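PDB 1LF6: glucoamylase from Thermoanaerobacterium thermosaccharolyticum, which hydrolyses terminal alpha-1,4-linked glucose units one after another from the non-reducing ends of glucan chains, releasing beta-D-glucose. Local coordinates for residues A[381-384]-A[385-389]; A[392-395]-A[396-399]; A[433-437]-A[438-442]; A[574-577]-A[578-581]. All coordinates share one frame; numbering follows the deposited sequence.

Along the chain the four contacts follow in series; none nests in or crosses another. Contact 1 (381-389) folds the connection from helix 358-375 to helix 395-407 into a tight hairpin-like loop. Contact 2 (392-399), soon after it, carries that connection into the first turn of helix 395-407. Contact 3 (433-442) curls the loop between helices 414-428 and 445-464, and holds both probable catalytic glutamates. Much later, contact 4 (574-581) turns the chain between strand 570-573 and helix 600-612. In space contact 3 is the middle piece: it touches contact 2 on one hand and contact 4 on the other, joining loops of the (alpha/alpha) barrel around the probable active site.

Contact 1. Residues A[381-384]-A[385-389]; sequences NTWI and SGKPY
The rings of W383 and Y389 form an offset edge-to-face pair, with centroids 5.1 Å apart and planes at 74°. The tyrosine supplies the edge, and Y389 CD2 comes within 3.3 Å of W383 CZ2. With CG anti to the backbone N (chi1 -180°), the phenol ring swings back toward the indole. K387 adds an apolar touch, its CE 3.9 Å from W383 CD1; its ammonium offers at most a weak cation-pi attraction.

Backbone hydrogen bonds draw the segment into a hairpin-like loop with a single beta bridge, T382 to P388. W383 N donates to K387 O (2.8 Å) and Y389 N to N381 O (3.0 Å), on either side of that bridge. A type I turn from W383 to G386 reverses the chain, closed by G386 N to W383 O at 2.8 Å. Glycine suits the end of this turn, since at its positive phi a CB would jam against the preceding carbonyl. Serine suits the corner because it is short: S385 OG accepts from K387 N at 3.3 Å, an ST turn.

The whole piece lies in the loop that connects helix 358-375 to helix 395-407, and the T382 hydroxyl bonds to Y367 of the former.

Contact 2. Residues A[392-395]-A[396-399]; sequences GIQL and DEQA
Q394 leads with its side chain into the opening turn of helix 395-407, part of the (alpha/alpha) barrel, where it runs beside D396 and crosses E397. Its CB is 3.3 Å from D396 OD1; the two side chains point the same way, amide and carboxylate nearly coplanar. Farther out, Q394 OE1 and E397 OE2 are two acceptors 3.2 Å apart. R343, which donates to Q394 OE1 and through its backbone N to E397 OE1, and forms a salt bridge with D396, probably eases their repulsion. Glutamine fits here because its amide also donates, NE2 bonding to Q434 and to E438, the probable proton donor.

The Q394 carbonyl faces the helix start. Q398, bent at chi2 (-55°), folds its amide back so that NE2 reaches Q394 O at 3.3 Å, from above the carbonyl plane; NE2 also bonds to I378 O. With a leucine here, Q394 O would probably be left with two weak backbone bonds, and I378 O would lose its amide partner.

Next comes L395, whose side chain packs on helix 445-464. Its carbonyl oxygen takes two donors: A399 N in the carbonyl plane at 3.1 Å, and Q398 N from above that plane at 2.9 Å.

Contact 3. Residues A[433-437]-A[438-442]; sequences GQERW and EEIGG
E435 reaches across the loop to E439 and I440, and its side chain is the hub of the turn. CB has only a distant neighbour across the contact, the I440 carbonyl oxygen. From there the chain enters the space between backbone N and carbonyl carbon (chi1 35°) and bends again at chi2 (59°), curling the carboxylate back over its own loop. CG meets I440 CG2 at 3.8 Å, the apolar part of the contact. Beyond CD, the OE1 branch accepts two backbone N-H groups: E439 N, nearly along the C-O axis at 2.9 Å, and I440 N, from above the carboxylate plane at 3.2 Å. The two methylenes of a glutamate let the carboxylate reach back to both. The OE2 branch takes W437 N at 2.9 Å, likewise from above the plane, and forms a salt bridge with R504. These bonds probably fix the rotation of the carboxylate of E435, the probable catalytic proton acceptor.

Around it, a type I turn from E435 to E438 is closed by E438 N to E435 O, 2.9 Å. E438, the probable proton donor, has left-handed backbone angles; its CB stays against W437 O (3.0 Å), while the chain beyond is extended. E438 OE1 lies 3.0 Å from a water that can donate to it, and OE2 bonds to W341. E439 lays its CG 3.1 Å from W437 O, and its OE1 forms a salt bridge with R504, the same arginine that pairs with E435. At G441 a CB would collide with G433 O.

The loop connects helix 414-428 to helix 445-464, and G442 bonds back to T432 by backbone as the chain approaches the second helix.

Contact 4. Residues A[574-577]-A[578-581]; sequences YRYN and HDGY
The ring of Y576 carries D579 CB over one face, a CH-pi contact 3.9 Å from the centroid and 20° off the normal. The ring and the D579 carboxylate are stacked, their planes only 27° apart. D579 also meets R575, but at the guanidinium edge: NH2 approaches OD1 at 3.4 Å in a weak salt bridge. The guanidinium also makes a cation-pi pair with W437. The H578 ring, farther out, stacks on Y526.

A type II beta turn from Y576 to D579 brings these groups together, closed by a weak bond from D579 N to Y576 O (3.4 Å). H578 holds the positive-phi corner of that turn. D579 has CG anti to the backbone N (chi1 180°), which sends its carboxylate toward R575. There OD1 also accepts from Y581 N at 3.0 Å, an Asx turn, so a short acidic side chain serves both turn and ion pair.

The hydroxyl of Y576 lies 2.5 Å from a water that accepts from G580 N at 3.0 Å, and it makes a weak bond to E439. A leucine in place of Y576 would probably strip D579 CB of its flat support and leave that water and E439 without the hydroxyl. N577 ties the turn to a neighbouring loop, its OD1 accepting from V532 N, while a second water accepts from R575 N at 3.0 Å.

Contact 1. Residues A[381-384]-A[385-389]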
loop_
_atom_site.group_PDB
_atom_site.type_symbol
_atom_site.label_atom_id
_atom_site.label_comp_id
_atom_site.label_asym_id
_atom_site.label_seq_id
_atom_site.Cartn_x
_atom_site.Cartn_y
_atom_site.Cartn_z
ATOM N N ASN A 381 15.209 2.231 -4.672
ATOM C CA ASN A 381 14.348 1.395 -3.853
ATOM C C ASN A 381 14.971 0.008 -3.779
ATOM O O ASN A 381 15.899 -0.305 -4.525
ATOM C CB ASN A 381 12.916 1.340 -4.419
ATOM C CG ASN A 381 12.871 0.952 -5.889
ATOM O OD1 ASN A 381 11.954 1.335 -6.615
ATOM N ND2 ASN A 381 13.849 0.182 -6.329
ATOM N N THR A 382 14.476 -0.814 -2.864
ATOM C CA THR A 382 15.005 -2.161 -2.698
ATOM C C THR A 382 13.885 -3.158 -2.467
ATOM O O THR A 382 12.771 -2.782 -2.094
ATOM C CB THR A 382 15.923 -2.252 -1.468
ATOM O OG1 THR A 382 15.181 -1.851 -0.311
ATOM C CG2 THR A 382 17.141 -1.359 -1.616
ATOM N N TRP A 383 14.189 -4.434 -2.686
ATOM C CA TRP A 383 13.220 -5.485 -2.419
ATOM C C TRP A 383 13.227 -5.551 -0.899
ATOM O O TRP A 383 14.138 -5.018 -0.261
ATOM C CB TRP A 383 13.697 -6.826 -2.970
ATOM C CG TRP A 383 13.899 -6.844 -4.435
ATOM C CD1 TRP A 383 15.021 -6.471 -5.114
ATOM C CD2 TRP A 383 12.955 -7.277 -5.419
ATOM N NE1 TRP A 383 14.838 -6.649 -6.465
ATOM C CE2 TRP A 383 13.578 -7.143 -6.679
ATOM C CE3 TRP A 383 11.643 -7.765 -5.357
ATOM C CZ2 TRP A 383 12.932 -7.482 -7.875
ATOM C CZ3 TRP A 383 11.000 -8.101 -6.542
ATOM C CH2 TRP A 383 11.649 -7.958 -7.788
ATOM N N ILE A 384 12.233 -6.199 -0.313
ATOM C CA ILE A 384 12.190 -6.295 1.139
ATOM C C ILE A 384 13.433 -6.995 1.695
ATOM O O ILE A 384 13.800 -6.790 2.851
ATOM C CB ILE A 384 10.915 -7.023 1.611
ATOM C CG1 ILE A 384 10.754 -8.356 0.878
ATOM C CG2 ILE A 384 9.705 -6.135 1.356
ATOM C CD1 ILE A 384 9.504 -9.121 1.285
ATOM N N SER A 385 14.085 -7.804 0.862
ATOM C CA SER A 385 15.291 -8.518 1.268
ATOM C C SER A 385 16.426 -7.529 1.523
ATOM O O SER A 385 17.395 -7.842 2.218
ATOM C CB SER A 385 15.727 -9.490 0.171
ATOM O OG SER A 385 16.145 -8.776 -0.982
ATOM N N GLY A 386 16.299 -6.337 0.945
ATOM C CA GLY A 386 17.322 -5.323 1.101
ATOM C C GLY A 386 18.132 -5.154 -0.175
ATOM O O GLY A 386 18.934 -4.228 -0.291
ATOM N N LYS A 387 17.925 -6.047 -1.139
ATOM C CA LYS A 387 18.646 -5.974 -2.406
ATOM C C LYS A 387 18.144 -4.807 -3.250
ATOM O O LYS A 387 16.942 -4.558 -3.332
ATOM C CB LYS A 387 18.486 -7.278 -3.198
ATOM C CG LYS A 387 19.135 -7.230 -4.577
ATOM C CD LYS A 387 19.213 -8.607 -5.226
ATOM C CE LYS A 387 17.839 -9.174 -5.535
ATOM N NZ LYS A 387 17.936 -10.511 -6.189
ATOM N N PRO A 388 19.064 -4.069 -3.883
ATOM C CA PRO A 388 18.632 -2.938 -4.708
ATOM C C PRO A 388 17.803 -3.359 -5.915
ATOM O O PRO A 388 18.044 -4.407 -6.518
ATOM C CB PRO A 388 19.952 -2.264 -5.093
ATOM C CG PRO A 388 20.946 -3.391 -5.050
ATOM C CD PRO A 388 20.534 -4.142 -3.812
ATOM N N TYR A 389 16.812 -2.537 -6.249
ATOM C CA TYR A 389 15.934 -2.789 -7.387
ATOM C C TYR A 389 16.255 -1.739 -8.445
ATOM O O TYR A 389 17.115 -1.962 -9.291
ATOM C CB TYR A 389 14.468 -2.690 -6.953
ATOM C CG TYR A 389 13.469 -2.945 -8.058
ATOM C CD1 TYR A 389 12.930 -1.892 -8.799
ATOM C CD2 TYR A 389 13.069 -4.241 -8.374
ATOM C CE1 TYR A 389 12.016 -2.129 -9.831
ATOM C CE2 TYR A 389 12.161 -4.490 -9.403
ATOM C CZ TYR A 389 11.639 -3.432 -10.127
ATOM O OH TYR A 389 10.753 -3.675 -11.153
#

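Contact 2. Residues A[392-395]-A[396-399]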
loop_
_atom_site.group_PDB
_atom_site.type_symbol
_atom_site.label_atom_id
_atom_site.label_comp_id
_atom_site.label_asym_id
_atom_site.label_seq_id
_atom_site.Cartn_x
_atom_site.Cartn_y
_atom_site.Cartn_z
ATOM N N GLY A 392 17.912 4.607 -9.636
ATOM C CA GLY A 392 17.849 6.050 -9.741
ATOM C C GLY A 392 18.537 6.661 -8.533
ATOM O O GLY A 392 18.616 6.034 -7.477
ATOM N N ILE A 393 19.045 7.879 -8.685
ATOM C CA ILE A 393 19.721 8.565 -7.596
ATOM C C ILE A 393 18.853 9.685 -7.021
ATOM O O ILE A 393 18.724 10.753 -7.618
ATOM C CB ILE A 393 21.059 9.176 -8.073
ATOM C CG1 ILE A 393 21.973 8.070 -8.618
ATOM C CG2 ILE A 393 21.721 9.941 -6.934
ATOM C CD1 ILE A 393 22.293 6.962 -7.619
ATOM N N GLN A 394 18.263 9.435 -5.857
ATOM C CA GLN A 394 17.403 10.425 -5.202
ATOM C C GLN A 394 18.079 10.922 -3.932
ATOM O O GLN A 394 18.199 10.180 -2.962
ATOM C CB GLN A 394 16.047 9.793 -4.851
ATOM C CG GLN A 394 15.131 9.585 -6.050
ATOM C CD GLN A 394 13.962 8.652 -5.762
ATOM O OE1 GLN A 394 13.371 8.683 -4.681
ATOM N NE2 GLN A 394 13.615 7.828 -6.741
ATOM N N LEU A 395 18.512 12.178 -3.945
ATOM C CA LEU A 395 19.188 12.762 -2.800
ATOM C C LEU A 395 18.333 12.813 -1.548
ATOM O O LEU A 395 18.837 12.605 -0.436
ATOM C CB LEU A 395 19.706 14.167 -3.146
ATOM C CG LEU A 395 21.081 14.229 -3.823
ATOM C CD1 LEU A 395 22.157 13.842 -2.821
ATOM C CD2 LEU A 395 21.120 13.294 -5.029
ATOM N N ASP A 396 17.042 13.086 -1.715
ATOM C CA ASP A 396 16.159 13.153 -0.563
ATOM C C ASP A 396 16.167 11.813 0.147
ATOM O O ASP A 396 16.066 11.761 1.373
ATOM C CB ASP A 396 14.733 13.555 -0.981
ATOM C CG ASP A 396 14.006 12.467 -1.740
ATOM O OD1 ASP A 396 14.608 11.866 -2.650
ATOM O OD2 ASP A 396 12.816 12.230 -1.430
ATOM N N GLU A 397 16.329 10.731 -0.613
ATOM C CA GLU A 397 16.358 9.405 -0.003
ATOM C C GLU A 397 17.665 9.103 0.747
ATOM O O GLU A 397 17.709 8.195 1.577
ATOM C CB GLU A 397 16.067 8.324 -1.054
ATOM C CG GLU A 397 14.596 8.287 -1.485
ATOM C CD GLU A 397 14.191 6.965 -2.112
ATOM O OE1 GLU A 397 13.119 6.433 -1.742
ATOM O OE2 GLU A 397 14.934 6.454 -2.975
ATOM N N GLN A 398 18.720 9.864 0.464
ATOM C CA GLN A 398 19.992 9.675 1.155
ATOM C C GLN A 398 19.922 10.430 2.480
ATOM O O GLN A 398 20.549 10.047 3.474
ATOM C CB GLN A 398 21.158 10.248 0.338
ATOM C CG GLN A 398 21.195 9.829 -1.122
ATOM C CD GLN A 398 21.182 8.325 -1.304
ATOM O OE1 GLN A 398 21.915 7.594 -0.627
ATOM N NE2 GLN A 398 20.353 7.851 -2.230
ATOM N N ALA A 399 19.144 11.508 2.480
ATOM C CA ALA A 399 18.997 12.375 3.645
ATOM C C ALA A 399 18.022 11.918 4.724
ATOM O O ALA A 399 18.317 12.030 5.917
ATOM C CB ALA A 399 18.613 13.780 3.181
#

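Contact 3. Residues A[433-437]-A[438-442]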
loop_
_atom_site.group_PDB
_atom_site.type_symbol
_atom_site.label_atom_id
_atom_site.label_comp_id
_atom_site.label_asym_id
_atom_site.label_seq_id
_atom_site.Cartn_x
_atom_site.Cartn_y
_atom_site.Cartn_z
ATOM N N GLY A 433 19.519 13.186 -9.115
ATOM C CA GLY A 433 19.233 12.430 -10.321
ATOM C C GLY A 433 17.747 12.507 -10.610
ATOM O O GLY A 433 17.318 12.572 -11.759
ATOM N N GLN A 434 16.956 12.478 -9.550
ATOM C CA GLN A 434 15.516 12.585 -9.674
ATOM C C GLN A 434 14.927 13.076 -8.357
ATOM O O GLN A 434 15.474 12.808 -7.282
ATOM C CB GLN A 434 14.910 11.235 -10.083
ATOM C CG GLN A 434 15.283 10.077 -9.199
ATOM C CD GLN A 434 14.992 8.727 -9.841
ATOM O OE1 GLN A 434 14.928 7.712 -9.157
ATOM N NE2 GLN A 434 14.830 8.712 -11.159
ATOM N N GLU A 435 13.836 13.835 -8.452
ATOM C CA GLU A 435 13.159 14.357 -7.278
ATOM C C GLU A 435 12.240 13.263 -6.752
ATOM O O GLU A 435 12.252 12.148 -7.280
ATOM C CB GLU A 435 12.392 15.637 -7.623
ATOM C CG GLU A 435 11.786 15.672 -9.025
ATOM C CD GLU A 435 10.803 14.535 -9.278
ATOM O OE1 GLU A 435 11.192 13.522 -9.891
ATOM O OE2 GLU A 435 9.638 14.657 -8.858
ATOM N N ARG A 436 11.435 13.561 -5.737
ATOM C CA ARG A 436 10.612 12.512 -5.135
ATOM C C ARG A 436 9.565 11.786 -5.988
ATOM O O ARG A 436 9.093 10.723 -5.599
ATOM C CB ARG A 436 9.982 13.023 -3.835
ATOM C CG ARG A 436 8.883 14.043 -3.966
ATOM C CD ARG A 436 8.394 14.422 -2.571
ATOM N NE ARG A 436 7.204 15.268 -2.579
ATOM C CZ ARG A 436 6.486 15.547 -1.495
ATOM N NH1 ARG A 436 5.412 16.320 -1.583
ATOM N NH2 ARG A 436 6.843 15.048 -0.320
ATOM N N TRP A 437 9.196 12.332 -7.142
ATOM C CA TRP A 437 8.231 11.640 -7.983
ATOM C C TRP A 437 8.982 10.640 -8.873
ATOM O O TRP A 437 8.377 9.917 -9.664
ATOM C CB TRP A 437 7.434 12.633 -8.829
ATOM C CG TRP A 437 6.636 13.632 -8.010
ATOM C CD1 TRP A 437 6.465 14.959 -8.286
ATOM C CD2 TRP A 437 5.912 13.384 -6.789
ATOM N NE1 TRP A 437 5.690 15.553 -7.314
ATOM C CE2 TRP A 437 5.338 14.610 -6.385
ATOM C CE3 TRP A 437 5.696 12.245 -5.999
ATOM C CZ2 TRP A 437 4.560 14.734 -5.225
ATOM C CZ3 TRP A 437 4.921 12.369 -4.840
ATOM C CH2 TRP A 437 4.364 13.606 -4.467
ATOM N N GLU A 438 10.308 10.617 -8.725
ATOM C CA GLU A 438 11.190 9.699 -9.454
ATOM C C GLU A 438 11.180 9.870 -10.969
ATOM O O GLU A 438 11.307 8.887 -11.705
ATOM C CB GLU A 438 10.801 8.260 -9.123
ATOM C CG GLU A 438 10.512 8.020 -7.649
ATOM C CD GLU A 438 10.327 6.553 -7.331
ATOM O OE1 GLU A 438 9.235 6.007 -7.604
ATOM O OE2 GLU A 438 11.288 5.939 -6.826
ATOM N N GLU A 439 11.064 11.105 -11.444
ATOM C CA GLU A 439 10.972 11.333 -12.883
ATOM C C GLU A 439 11.993 12.243 -13.546
ATOM O O GLU A 439 12.325 12.059 -14.716
ATOM C CB GLU A 439 9.572 11.869 -13.203
ATOM C CG GLU A 439 8.457 11.057 -12.553
ATOM C CD GLU A 439 7.090 11.702 -12.705
ATOM O OE1 GLU A 439 7.003 12.946 -12.620
ATOM O OE2 GLU A 439 6.100 10.965 -12.885
ATOM N N ILE A 440 12.501 13.222 -12.817
ATOM C CA ILE A 440 13.425 14.163 -13.429
ATOM C C ILE A 440 14.486 14.648 -12.455
ATOM O O ILE A 440 14.261 14.668 -11.241
ATOM C CB ILE A 440 12.631 15.368 -13.965
ATOM C CG1 ILE A 440 13.541 16.312 -14.750
ATOM C CG2 ILE A 440 11.937 16.079 -12.806
ATOM C CD1 ILE A 440 12.767 17.413 -15.459
ATOM N N GLY A 441 15.639 15.035 -12.998
ATOM C CA GLY A 441 16.726 15.521 -12.171
ATOM C C GLY A 441 16.947 17.020 -12.256
ATOM O O GLY A 441 16.349 17.707 -13.085
ATOM N N GLY A 442 17.824 17.520 -11.391
ATOM C CA GLY A 442 18.123 18.937 -11.366
ATOM C C GLY A 442 18.056 19.469 -9.950
ATOM O O GLY A 442 18.245 18.720 -8.990
HETATM O O HOH W 1 5.833 8.870 -10.138
HETATM O O HOH W 2 6.757 6.985 -8.947
#

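Contact 4. Residues A[574-577]-A[578-581]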
loop_
_atom_site.group_PDB
_atom_site.type_symbol
_atom_site.label_atom_id
_atom_site.label_comp_id
_atom_site.label_asym_id
_atom_site.label_seq_id
_atom_site.Cartn_x
_atom_site.Cartn_y
_atom_site.Cartn_z
ATOM N N TYR A 574 -2.843 18.433 -7.453
ATOM C CA TYR A 574 -2.153 17.524 -8.379
ATOM C C TYR A 574 -0.694 17.629 -7.933
ATOM O O TYR A 574 -0.325 18.587 -7.250
ATOM C CB TYR A 574 -2.224 18.029 -9.824
ATOM C CG TYR A 574 -3.594 18.025 -10.457
ATOM C CD1 TYR A 574 -4.124 16.862 -11.005
ATOM C CD2 TYR A 574 -4.356 19.195 -10.523
ATOM C CE1 TYR A 574 -5.376 16.859 -11.611
ATOM C CE2 TYR A 574 -5.612 19.204 -11.125
ATOM C CZ TYR A 574 -6.114 18.033 -11.666
ATOM O OH TYR A 574 -7.349 18.037 -12.274
ATOM N N ARG A 575 0.134 16.671 -8.334
ATOM C CA ARG A 575 1.556 16.690 -7.981
ATOM C C ARG A 575 2.267 17.846 -8.689
ATOM O O ARG A 575 3.230 18.401 -8.168
ATOM C CB ARG A 575 2.229 15.384 -8.399
ATOM C CG ARG A 575 1.532 14.129 -7.925
ATOM C CD ARG A 575 1.884 12.975 -8.862
ATOM N NE ARG A 575 3.090 12.271 -8.496
ATOM C CZ ARG A 575 3.804 11.522 -9.333
ATOM N NH1 ARG A 575 4.893 10.904 -8.900
ATOM N NH2 ARG A 575 3.454 11.418 -10.604
ATOM N N TYR A 576 1.796 18.180 -9.891
ATOM C CA TYR A 576 2.356 19.274 -10.699
ATOM C C TYR A 576 1.555 19.371 -11.993
ATOM O O TYR A 576 0.860 18.425 -12.359
ATOM C CB TYR A 576 3.838 19.019 -11.014
ATOM C CG TYR A 576 4.118 17.697 -11.700
ATOM C CD1 TYR A 576 3.954 17.550 -13.081
ATOM C CD2 TYR A 576 4.527 16.583 -10.965
ATOM C CE1 TYR A 576 4.186 16.330 -13.709
ATOM C CE2 TYR A 576 4.761 15.354 -11.588
ATOM C CZ TYR A 576 4.589 15.238 -12.957
ATOM O OH TYR A 576 4.809 14.025 -13.569
ATOM N N ASN A 577 1.644 20.504 -12.686
ATOM C CA ASN A 577 0.891 20.672 -13.930
ATOM C C ASN A 577 1.341 19.680 -14.992
ATOM O O ASN A 577 2.534 19.418 -15.140
ATOM C CB ASN A 577 1.059 22.088 -14.505
ATOM C CG ASN A 577 1.626 23.067 -13.512
ATOM O OD1 ASN A 577 2.726 22.877 -12.992
ATOM N ND2 ASN A 577 0.877 24.136 -13.243
ATOM N N HIS A 578 0.371 19.142 -15.724
ATOM C CA HIS A 578 0.614 18.199 -16.812
ATOM C C HIS A 578 1.049 16.807 -16.377
ATOM O O HIS A 578 1.580 16.034 -17.174
ATOM C CB HIS A 578 1.633 18.792 -17.789
ATOM C CG HIS A 578 1.280 20.173 -18.246
ATOM N ND1 HIS A 578 0.129 20.450 -18.949
ATOM C CD2 HIS A 578 1.903 21.362 -18.062
ATOM C CE1 HIS A 578 0.055 21.750 -19.178
ATOM N NE2 HIS A 578 1.119 22.326 -18.650
ATOM N N ASP A 579 0.821 16.489 -15.108
ATOM C CA ASP A 579 1.171 15.176 -14.582
ATOM C C ASP A 579 0.348 14.161 -15.373
ATOM O O ASP A 579 -0.854 14.346 -15.570
ATOM C CB ASP A 579 0.825 15.108 -13.089
ATOM C CG ASP A 579 1.155 13.761 -12.461
ATOM O OD1 ASP A 579 1.757 12.898 -13.135
ATOM O OD2 ASP A 579 0.813 13.573 -11.273
ATOM N N GLY A 580 0.991 13.097 -15.844
ATOM C CA GLY A 580 0.263 12.104 -16.611
ATOM C C GLY A 580 0.103 10.765 -15.919
ATOM O O GLY A 580 -0.484 9.849 -16.483
ATOM N N TYR A 581 0.607 10.650 -14.693
ATOM C CA TYR A 581 0.529 9.400 -13.945
ATOM C C TYR A 581 -0.864 9.117 -13.362
ATOM O O TYR A 581 -1.100 9.314 -12.170
ATOM C CB TYR A 581 1.577 9.402 -12.823
ATOM C CG TYR A 581 1.722 8.077 -12.100
ATOM C CD1 TYR A 581 1.437 7.968 -10.740
ATOM C CD2 TYR A 581 2.156 6.935 -12.774
ATOM C CE1 TYR A 581 1.582 6.754 -10.066
ATOM C CE2 TYR A 581 2.306 5.715 -12.111
ATOM C CZ TYR A 581 2.015 5.635 -10.755
ATOM O OH TYR A 581 2.157 4.433 -10.096
HETATM O O HOH W 3 -1.353 14.833 -10.202
HETATM O O HOH W 4 3.897 12.560 -15.409
#